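Local structure of single-stranded-DNA-specific exonuclease RecJ (Thermus thermophilus, 2ZXR) at residues 367-372 with 398-403. The protein degrades single-stranded DNA exonucleolytically in the 5' to 3' direction, using divalent metal ions, with magnesium preferred. Numbering follows the deposited sequence.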
ATOM      1  N   GLY A 367     -23.919 -12.845   8.080  1.00 26.86           N
ATOM      2  CA  GLY A 367     -23.447 -12.460   6.766  1.00 26.04           C
ATOM      3  C   GLY A 367     -22.263 -11.514   6.783  1.00 25.65           C
ATOM      4  O   GLY A 367     -22.134 -10.667   7.669  1.00 24.25           O
ATOM      5  N   THR A 368     -21.402 -11.649   5.783  1.00 24.90           N
ATOM      6  CA  THR A 368     -20.249 -10.786   5.693  1.00 25.42           C
ATOM      7  C   THR A 368     -20.167 -10.260   4.287  1.00 24.49           C
ATOM      8  O   THR A 368     -20.545 -10.955   3.349  1.00 24.89           O
ATOM      9  CB  THR A 368     -18.944 -11.543   5.993  1.00 26.51           C
ATOM     10  OG1 THR A 368     -17.870 -10.599   6.047  1.00 30.08           O
ATOM     11  CG2 THR A 368     -18.621 -12.546   4.864  1.00 28.05           C
ATOM     12  N   VAL A 369     -19.666  -9.041   4.142  1.00 23.97           N
ATOM     13  CA  VAL A 369     -19.507  -8.420   2.834  1.00 22.96           C
ATOM     14  C   VAL A 369     -18.119  -7.782   2.708  1.00 23.50           C
ATOM     15  O   VAL A 369     -17.636  -7.170   3.654  1.00 23.70           O
ATOM     16  CB  VAL A 369     -20.501  -7.244   2.614  1.00 24.21           C
ATOM     17  CG1 VAL A 369     -20.338  -6.717   1.193  1.00 24.19           C
ATOM     18  CG2 VAL A 369     -21.961  -7.685   2.861  1.00 24.74           C
ATOM     19  N   ARG A 370     -17.488  -7.951   1.548  1.00 22.68           N
ATOM     20  CA  ARG A 370     -16.232  -7.299   1.230  1.00 22.76           C
ATOM     21  C   ARG A 370     -16.548  -6.719  -0.125  1.00 23.63           C
ATOM     22  O   ARG A 370     -17.083  -7.410  -0.994  1.00 23.70           O
ATOM     23  CB  ARG A 370     -15.042  -8.283   1.126  1.00 21.88           C
ATOM     24  CG  ARG A 370     -14.585  -8.859   2.485  1.00 19.74           C
ATOM     25  CD  ARG A 370     -14.096  -7.765   3.457  1.00 21.49           C
ATOM     26  NE  ARG A 370     -13.775  -8.294   4.791  1.00 22.27           N
ATOM     27  CZ  ARG A 370     -14.672  -8.556   5.746  1.00 24.02           C
ATOM     28  NH1 ARG A 370     -15.981  -8.336   5.555  1.00 23.17           N
ATOM     29  NH2 ARG A 370     -14.264  -9.068   6.902  1.00 24.25           N
ATOM     30  N   SER A 371     -16.246  -5.446  -0.310  1.00 23.63           N
ATOM     31  CA  SER A 371     -16.518  -4.811  -1.577  1.00 24.94           C
ATOM     32  C   SER A 371     -15.359  -3.911  -1.985  1.00 26.14           C
ATOM     33  O   SER A 371     -14.370  -3.765  -1.252  1.00 24.82           O
ATOM     34  CB  SER A 371     -17.805  -3.982  -1.485  1.00 25.54           C
ATOM     35  OG  SER A 371     -18.233  -3.554  -2.778  1.00 27.37           O
ATOM     36  N   LEU A 372     -15.498  -3.300  -3.158  1.00 26.36           N
ATOM     37  CA  LEU A 372     -14.465  -2.420  -3.693  1.00 28.06           C
ATOM     38  C   LEU A 372     -15.086  -1.522  -4.732  1.00 29.48           C
ATOM     39  O   LEU A 372     -16.290  -1.545  -4.960  1.00 29.35           O
ATOM     40  CB  LEU A 372     -13.397  -3.239  -4.429  1.00 25.96           C
ATOM     41  CG  LEU A 372     -13.793  -3.791  -5.817  1.00 26.24           C
ATOM     42  CD1 LEU A 372     -12.567  -4.436  -6.486  1.00 25.23           C
ATOM     43  CD2 LEU A 372     -14.919  -4.845  -5.703  1.00 25.00           C
ATOM     44  N   ALA A 398     -18.755  -4.994   5.458  1.00 26.16           N
ATOM     45  CA  ALA A 398     -20.007  -4.839   6.200  1.00 26.30           C
ATOM     46  C   ALA A 398     -20.424  -6.176   6.764  1.00 25.87           C
ATOM     47  O   ALA A 398     -19.921  -7.203   6.345  1.00 27.56           O
ATOM     48  CB  ALA A 398     -21.112  -4.266   5.280  1.00 25.53           C
ATOM     49  N   GLY A 399     -21.329  -6.165   7.725  1.00 25.23           N
ATOM     50  CA  GLY A 399     -21.767  -7.412   8.319  1.00 25.05           C
ATOM     51  C   GLY A 399     -23.274  -7.377   8.506  1.00 24.94           C
ATOM     52  O   GLY A 399     -23.873  -6.296   8.547  1.00 24.21           O
ATOM     53  N   PHE A 400     -23.893  -8.549   8.612  1.00 23.98           N
ATOM     54  CA  PHE A 400     -25.329  -8.604   8.812  1.00 22.80           C
ATOM     55  C   PHE A 400     -25.753  -9.942   9.362  1.00 23.13           C
ATOM     56  O   PHE A 400     -24.929 -10.825   9.558  1.00 22.04           O
ATOM     57  CB  PHE A 400     -26.080  -8.286   7.498  1.00 22.11           C
ATOM     58  CG  PHE A 400     -25.790  -9.236   6.341  1.00 22.62           C
ATOM     59  CD1 PHE A 400     -26.681 -10.271   6.024  1.00 21.43           C
ATOM     60  CD2 PHE A 400     -24.654  -9.076   5.549  1.00 20.35           C
ATOM     61  CE1 PHE A 400     -26.439 -11.135   4.917  1.00 21.52           C
ATOM     62  CE2 PHE A 400     -24.404  -9.927   4.461  1.00 21.65           C
ATOM     63  CZ  PHE A 400     -25.303 -10.961   4.143  1.00 21.44           C
ATOM     64  N   ALA A 401     -27.040 -10.064   9.669  1.00 23.79           N
ATOM     65  CA  ALA A 401     -27.603 -11.308  10.137  1.00 24.94           C
ATOM     66  C   ALA A 401     -28.866 -11.403   9.282  1.00 26.53           C
ATOM     67  O   ALA A 401     -29.431 -10.372   8.876  1.00 26.72           O
ATOM     68  CB  ALA A 401     -27.939 -11.240  11.632  1.00 23.96           C
ATOM     69  N   MET A 402     -29.316 -12.624   9.017  1.00 26.83           N
ATOM     70  CA  MET A 402     -30.472 -12.823   8.164  1.00 27.59           C
ATOM     71  C   MET A 402     -30.919 -14.282   8.152  1.00 28.64           C
ATOM     72  O   MET A 402     -30.107 -15.206   8.272  1.00 28.08           O
ATOM     73  CB  MET A 402     -30.114 -12.404   6.736  1.00 29.04           C
ATOM     74  CG  MET A 402     -31.105 -12.816   5.663  1.00 30.29           C
ATOM     75  SD  MET A 402     -30.540 -12.423   3.968  1.00 32.73           S
ATOM     76  CE  MET A 402     -29.670 -13.921   3.541  1.00 30.72           C
ATOM     77  N   ASP A 403     -32.223 -14.490   7.999  1.00 27.92           N
ATOM     78  CA  ASP A 403     -32.753 -15.837   7.950  1.00 26.93           C
ATOM     79  C   ASP A 403     -32.290 -16.393   6.605  1.00 26.41           C
ATOM     80  O   ASP A 403     -32.571 -15.808   5.560  1.00 24.94           O
ATOM     81  CB  ASP A 403     -34.281 -15.792   8.027  1.00 27.12           C
ATOM     82  CG  ASP A 403     -34.885 -17.164   8.181  1.00 28.01           C
ATOM     83  OD1 ASP A 403     -34.672 -18.007   7.293  1.00 27.65           O
ATOM     84  OD2 ASP A 403     -35.570 -17.401   9.189  1.00 28.49           O
TER
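F400 lays the face of its ring over the backbone of G367, its partner in a hydrogen-bonded antiparallel pair. The CA of G367 stands 3.5 Å from the centroid of the F400 ring, almost on the normal, a worked example of a CH-pi contact in which an aromatic residue takes a cross-strand glycine CA against its face. CG of F400 lies between its backbone N and carbonyl carbon (chi1 60°), which starts the side chain toward G367, and chi2 of 100° sets the turn of the ring. With no side chain on G367, the ring lies directly against its backbone. Two backbone hydrogen bonds close the pair, G367 N to F400 O (2.7 Å) and F400 N to G367 O. V369 meets the ring differently: its CG2 lies 3.7 Å from CE2 of F400, at the ring edge and close to its plane, the two side chains crossing at about a right angle. On the face of the sheet that holds V369, A398 and F400, V369 CB also packs against A398 CB, and L381 of helix 377-383 touches all three side chains. Strand 366-370 is the middle of the five-stranded mixed sheet of the DHHA1 domain and pairs with 397-401, with helices on both faces. The side chains of T368 and R370 touch helix 341-355. There the bent R370 chain brings NH1 back to V369 O, 2.8 Å away and in the guanidinium plane. A398 N reaches V369 O from the opposite face of the carbonyl plane, 3.0 Å away, giving it two donors.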